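Side-chain contact in Lin1909 protein (Listeria innocua, PDB 3FIJ), which is of unknown function but binds manganese and may act as a gamma-glutamyl-gamma-aminobutyrate hydrolase: residues 74-77 with 81-84. Residues are numbered along the deposited sequence; the frame is centred on the assembly and turned at random.
Sequences TPQL and EPSQ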
loop_
_atom_site.group_PDB
_atom_site.type_symbol
_atom_site.label_atom_id
_atom_site.label_comp_id
_atom_site.label_asym_id
_atom_site.label_seq_id
_atom_site.Cartn_x
_atom_site.Cartn_y
_atom_site.Cartn_z
ATOM N N THR A 74 22.859 3.135 20.842
ATOM C CA THR A 74 22.176 2.682 22.046
ATOM C C THR A 74 22.562 3.627 23.169
ATOM O O THR A 74 23.746 3.887 23.402
ATOM C CB THR A 74 22.537 1.220 22.417
ATOM O OG1 THR A 74 23.710 1.203 23.233
ATOM C CG2 THR A 74 22.779 0.403 21.164
ATOM N N PRO A 75 21.555 4.171 23.866
ATOM C CA PRO A 75 21.762 5.113 24.968
ATOM C C PRO A 75 22.629 4.585 26.107
ATOM O O PRO A 75 23.424 5.323 26.691
ATOM C CB PRO A 75 20.331 5.467 25.395
ATOM C CG PRO A 75 19.535 4.246 25.027
ATOM C CD PRO A 75 20.127 3.835 23.705
ATOM N N GLN A 76 22.477 3.303 26.403
ATOM C CA GLN A 76 23.236 2.646 27.460
ATOM C C GLN A 76 24.732 2.917 27.286
ATOM O O GLN A 76 25.470 3.018 28.270
ATOM C CB GLN A 76 22.968 1.148 27.392
ATOM C CG GLN A 76 21.527 0.819 27.000
ATOM C CD GLN A 76 20.576 1.055 28.138
ATOM O OE1 GLN A 76 20.936 1.699 29.119
ATOM N NE2 GLN A 76 19.358 0.539 28.024
ATOM N N LEU A 77 25.171 3.033 26.032
ATOM C CA LEU A 77 26.574 3.296 25.728
ATOM C C LEU A 77 27.083 4.616 26.294
ATOM O O LEU A 77 28.289 4.784 26.486
ATOM C CB LEU A 77 26.818 3.244 24.217
ATOM C CG LEU A 77 27.336 1.902 23.688
ATOM C CD1 LEU A 77 26.374 0.805 24.049
ATOM C CD2 LEU A 77 27.526 1.973 22.185
ATOM N N GLU A 81 19.286 5.878 30.043
ATOM C CA GLU A 81 18.273 4.897 29.680
ATOM C C GLU A 81 17.502 5.545 28.517
ATOM O O GLU A 81 17.561 6.758 28.333
ATOM C CB GLU A 81 17.363 4.581 30.874
ATOM C CG GLU A 81 17.972 3.561 31.865
ATOM C CD GLU A 81 18.079 2.132 31.304
ATOM O OE1 GLU A 81 19.200 1.588 31.228
ATOM O OE2 GLU A 81 17.042 1.536 30.945
ATOM N N PRO A 82 16.792 4.746 27.707
ATOM C CA PRO A 82 16.036 5.281 26.568
ATOM C C PRO A 82 14.826 6.177 26.829
ATOM O O PRO A 82 13.862 5.769 27.484
ATOM C CB PRO A 82 15.650 4.025 25.795
ATOM C CG PRO A 82 15.499 2.996 26.887
ATOM C CD PRO A 82 16.721 3.271 27.737
ATOM N N SER A 83 14.896 7.396 26.292
ATOM C CA SER A 83 13.820 8.388 26.385
ATOM C C SER A 83 12.680 7.962 25.469
ATOM O O SER A 83 12.890 7.197 24.526
ATOM C CB SER A 83 14.295 9.759 25.890
ATOM O OG SER A 83 15.319 10.273 26.699
ATOM N N GLN A 84 11.487 8.485 25.723
ATOM C CA GLN A 84 10.340 8.155 24.886
ATOM C C GLN A 84 10.557 8.564 23.430
ATOM O O GLN A 84 10.047 7.911 22.525
ATOM C CB GLN A 84 9.065 8.826 25.422
ATOM C CG GLN A 84 8.651 8.318 26.805
ATOM C CD GLN A 84 7.322 8.880 27.287
ATOM O OE1 GLN A 84 7.190 9.273 28.449
ATOM N NE2 GLN A 84 6.331 8.911 26.403
#
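Q76, E81 and P75 bury the most surface here, and P82 completes the group. The contact draws together two parts of the loop between strand 64-67 and helix 91-106, separated by three residues in sequence, in the class I glutamine amidotransferase-like fold. The first limb begins a 3-10 turn at P75, and L77 N donates a hydrogen bond to T74 O at 3.1 Å. From E81 to S83 the second limb is extended. The two backbones come nearest at P75 and E81, with CA atoms 5.9 Å apart.

The apolar half is proline on proline. The CG corner of the P75 ring meets CB of P82 at 4.0 Å and lies 3.9 Å from P82 N. I86 packs on P75 and Y89 on P82, both from the same loop.

The polar half is formed by Q76 and E81. In both, CG stands anti to the carbonyl carbon, and both chains bend at chi2 (-75° and -69°). The bend in E81 brings its carboxylate back to the first limb, although its CB points away from it. The amide and carboxylate planes are 47° apart.

This end of the contact lies against a second subunit. E81 OE2 accepts a hydrogen bond from T155 N of that subunit, whose S153 packs on Q76 and P82. Within its own chain, E81 O accepts a hydrogen bond from Q131 NE2. Between the side-chain ends of Q76 and E81, CD of Q76 lies 3.4 Å from E81 OE1.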